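Local coordinates for protein putative isochorismatase (Streptomyces avermitilis, PDB 3KL2) that is of unknown precise function but probably acts as a hydrolase of the isochorismatase family, at residues 58-62 with 116-120; 157-162 with 185-189. All blocks are in the same frame, centred on the assembly; numbering follows the deposited sequence.

Contact 1: residues 58-62 with 116-120; sequences LANTV and VDELA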
# COMPACT_ATOMS: atom_id res chain seq x y z
N LEU A 58 31.52 -0.42 0.97
CA LEU A 58 31.50 0.85 0.27
C LEU A 58 32.21 0.69 -1.11
O LEU A 58 31.61 0.98 -2.14
CB LEU A 58 32.09 1.99 1.11
CG LEU A 58 31.97 3.34 0.39
CD1 LEU A 58 30.50 3.69 0.21
CD2 LEU A 58 32.77 4.49 1.08
N ALA A 59 33.43 0.19 -1.12
CA ALA A 59 34.12 -0.03 -2.39
C ALA A 59 33.37 -1.02 -3.26
O ALA A 59 33.35 -0.90 -4.49
CB ALA A 59 35.59 -0.50 -2.16
N ASN A 60 32.74 -2.00 -2.63
CA ASN A 60 32.06 -3.03 -3.42
C ASN A 60 30.82 -2.43 -4.12
O ASN A 60 30.48 -2.80 -5.23
CB ASN A 60 31.62 -4.20 -2.52
CG ASN A 60 32.77 -5.05 -2.02
OD1 ASN A 60 33.72 -5.34 -2.74
ND2 ASN A 60 32.65 -5.49 -0.77
N THR A 61 30.14 -1.53 -3.43
CA THR A 61 28.97 -0.89 -4.00
C THR A 61 29.39 -0.05 -5.21
O THR A 61 28.75 -0.11 -6.26
CB THR A 61 28.23 -0.01 -2.98
OG1 THR A 61 27.96 -0.78 -1.80
CG2 THR A 61 26.91 0.51 -3.55
N VAL A 62 30.51 0.67 -5.05
CA VAL A 62 31.04 1.52 -6.13
C VAL A 62 31.28 0.68 -7.36
O VAL A 62 30.81 1.01 -8.42
CB VAL A 62 32.30 2.28 -5.71
CG1 VAL A 62 32.92 3.03 -6.91
CG2 VAL A 62 31.95 3.25 -4.60
N VAL A 116 26.94 10.07 0.16
CA VAL A 116 28.39 10.04 0.26
C VAL A 116 29.04 10.39 -1.11
O VAL A 116 28.54 9.96 -2.16
CB VAL A 116 28.86 8.67 0.82
CG1 VAL A 116 28.51 7.53 -0.13
CG2 VAL A 116 30.37 8.67 1.18
N ASP A 117 30.13 11.15 -1.09
CA ASP A 117 30.71 11.69 -2.33
C ASP A 117 31.03 10.59 -3.34
O ASP A 117 30.77 10.71 -4.53
CB ASP A 117 31.97 12.51 -2.03
CG ASP A 117 31.68 13.73 -1.19
OD1 ASP A 117 30.56 14.30 -1.30
OD2 ASP A 117 32.58 14.12 -0.39
N GLU A 118 31.57 9.50 -2.82
CA GLU A 118 31.96 8.33 -3.62
C GLU A 118 30.77 7.79 -4.46
O GLU A 118 30.96 7.13 -5.47
CB GLU A 118 32.46 7.23 -2.67
CG GLU A 118 33.88 7.45 -2.07
CD GLU A 118 34.08 8.80 -1.31
OE1 GLU A 118 33.13 9.31 -0.64
OE2 GLU A 118 35.22 9.35 -1.38
N LEU A 119 29.55 8.06 -4.00
CA LEU A 119 28.35 7.59 -4.66
C LEU A 119 27.41 8.76 -4.96
O LEU A 119 26.21 8.59 -4.97
CB LEU A 119 27.65 6.53 -3.77
CG LEU A 119 28.41 5.19 -3.78
CD1 LEU A 119 28.13 4.31 -2.54
CD2 LEU A 119 28.08 4.45 -5.07
N ALA A 120 27.95 9.94 -5.19
CA ALA A 120 27.11 11.09 -5.49
C ALA A 120 26.31 10.78 -6.76
O ALA A 120 26.87 10.28 -7.75
CB ALA A 120 27.93 12.35 -5.66
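Leu-119 reaches from its short turn onto one flank of helix 57-71, where its two methyl branches divide the work. The CD1 branch goes to Leu-58 and Thr-61, lying 3.7 Å from Leu-58 CD1 and 4.1 Å from Thr-61 CG2. The CD2 branch, with CG, leans on Val-62, whose CG2 is 4.1 Å from Leu-119 CD2. The three helix residues are spaced i, i+3 and i+4, so one leucine covers a full turn. Each is met differently: the two leucine side chains run antiparallel alongside one another, Thr-61 and Leu-119 cross nearly at right angles, and Val-62 comes in at a slant. With CG opposite the backbone N (chi1 -176°), Leu-58 stretches out from the helix until CD1 also approaches Val-116 CG1, at 4.3 Å. Glu-118 contributes its aliphatic part, CG lying 4.5 Å from Leu-58 CD2, while its carboxylate turns off from the helix; the residue as a whole is exposed. A hydrogen bond from Leu-119 N to Val-116 O (2.8 Å) folds the turn and presents both residues to the helix. Thr-61 keeps its hydroxyl out of this apolar patch, bonding it to Met-57 O and Tyr-33 OH. The main chain of Tyr-33 is in turn hydrogen-bonded to that of Val-116. The result is apolar packing of a connecting loop, just before strand 126-127, against a helix of the three-layered alpha/beta fold shared by isochorismatase-like hydrolases.

Contact 2: residues 157-162 with 185-189; sequences GGFLTN and CVAAT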
# COMPACT_ATOMS: atom_id res chain seq x y z
N GLY A 157 21.27 -2.78 -1.88
CA GLY A 157 22.45 -2.56 -1.10
C GLY A 157 22.17 -1.45 -0.11
O GLY A 157 21.19 -0.70 -0.30
N GLY A 158 23.03 -1.36 0.93
CA GLY A 158 23.08 -0.25 1.84
C GLY A 158 22.91 -0.63 3.29
O GLY A 158 23.40 -1.67 3.75
N PHE A 159 22.20 0.22 4.01
CA PHE A 159 22.13 0.18 5.47
C PHE A 159 20.67 0.20 5.89
O PHE A 159 19.80 0.71 5.14
CB PHE A 159 22.74 1.45 6.05
CG PHE A 159 24.19 1.68 5.73
CD1 PHE A 159 25.17 1.32 6.64
CD2 PHE A 159 24.56 2.32 4.57
CE1 PHE A 159 26.50 1.58 6.40
CE2 PHE A 159 25.87 2.60 4.31
CZ PHE A 159 26.86 2.21 5.23
N LEU A 160 20.32 -0.39 7.04
CA LEU A 160 21.09 -1.39 7.74
C LEU A 160 20.64 -2.77 7.31
O LEU A 160 19.43 -3.01 7.19
CB LEU A 160 20.84 -1.31 9.23
CG LEU A 160 21.33 -0.03 9.89
CD1 LEU A 160 20.57 0.19 11.21
CD2 LEU A 160 22.83 -0.08 10.06
N THR A 161 21.61 -3.68 7.17
CA THR A 161 21.35 -5.07 6.84
C THR A 161 20.08 -5.66 7.44
O THR A 161 19.30 -6.23 6.70
CB THR A 161 22.44 -5.95 7.36
OG1 THR A 161 23.69 -5.51 6.83
CG2 THR A 161 22.17 -7.41 6.98
N ASN A 162 19.89 -5.56 8.76
CA ASN A 162 18.72 -6.19 9.40
C ASN A 162 17.57 -5.24 9.64
O ASN A 162 16.55 -5.65 10.20
CB ASN A 162 19.07 -6.94 10.70
CG ASN A 162 19.75 -6.05 11.71
OD1 ASN A 162 20.60 -5.23 11.36
ND2 ASN A 162 19.35 -6.18 12.96
N CYS A 185 27.50 -5.79 0.05
CA CYS A 185 27.29 -4.32 -0.08
C CYS A 185 26.28 -3.82 0.93
O CYS A 185 25.55 -2.87 0.69
CB CYS A 185 26.83 -3.94 -1.47
SG CYS A 185 27.97 -4.32 -2.76
N VAL A 186 26.22 -4.47 2.07
CA VAL A 186 25.34 -4.03 3.13
C VAL A 186 26.09 -4.05 4.45
O VAL A 186 27.11 -4.73 4.55
CB VAL A 186 24.07 -4.91 3.22
CG1 VAL A 186 23.25 -4.79 1.92
CG2 VAL A 186 24.43 -6.31 3.55
N ALA A 187 25.60 -3.31 5.44
CA ALA A 187 26.22 -3.26 6.76
C ALA A 187 25.18 -3.01 7.85
O ALA A 187 24.08 -2.51 7.59
CB ALA A 187 27.36 -2.19 6.82
N ALA A 188 25.56 -3.39 9.07
CA ALA A 188 24.72 -3.29 10.23
C ALA A 188 25.54 -2.81 11.40
O ALA A 188 26.73 -2.55 11.27
CB ALA A 188 24.14 -4.64 10.54
N THR A 189 24.89 -2.72 12.55
CA THR A 189 25.55 -2.23 13.73
C THR A 189 26.28 -3.37 14.46
O THR A 189 26.95 -3.13 15.44
CB THR A 189 24.51 -1.55 14.67
OG1 THR A 189 23.45 -2.47 14.97
CG2 THR A 189 23.92 -0.31 14.02
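The ring of Phe-159 meets Ala-187 obliquely, CE1 lying 3.9 Å from Ala-187 CB, and is stacked with the ring of Phe-37; Val-48 and Met-52 of helix 45-55 also touch it. The peptide groups are flat too, and two parallel strands meet through them. Gly-158 N donates to Cys-185 O in the carbonyl plane (2.9 Å), and Ala-187 N returns a longer bond to Gly-158 O (3.2 Å), tilted 26° from the plane of the Gly-158 carbonyl. Beyond, the peptide before Leu-160 is cis and the chain swings across the neighbouring strand. Thr-161 N then grips Ala-187 O at 2.8 Å, nearly straight at hydrogen (167°) but from above the carbonyl plane. Leu-160 CD2 packs 3.7 Å from Ala-188 CA, and Asn-162 OD1 lies 3.7 Å from Ala-188 CB. Placed opposite its own carbonyl carbon (chi1 -57°), Thr-161 OG1 comes up beside Val-186, 3.5 Å from CG2, and bonds His-194 ND1. Asn-162 ND2 bonds Glu-193, and Asp-201 of the second subunit. Bonds to main chain, helix and neighbouring subunit thus hold the cis-peptide turn leading into helix 164-174, where related cysteine hydrolases carry their nucleophile; the turn probably helps shape the same site here.

How the contacts relate
From the N terminus, the chain lays down strand 26-31 and reaches helix 57-71, where contact 1 opens. After strand 75-78 and helix 96-103 it comes back at 116-120, closing a loop with 53 residues between the segments. Only later, past strand 126-127, does contact 2 begin, its 22 intervening residues belonging to the crossover from strand 153-159 through helix 164-174 to strand 178-187. The two closures therefore follow in series, neither nested nor crossed. In space their centres are about 14 Å apart, and they touch: Asn-60 and Thr-61 pack on Cys-185. Helix 57-71 thereby links the peripheral loop of contact 1 to the central parallel sheet.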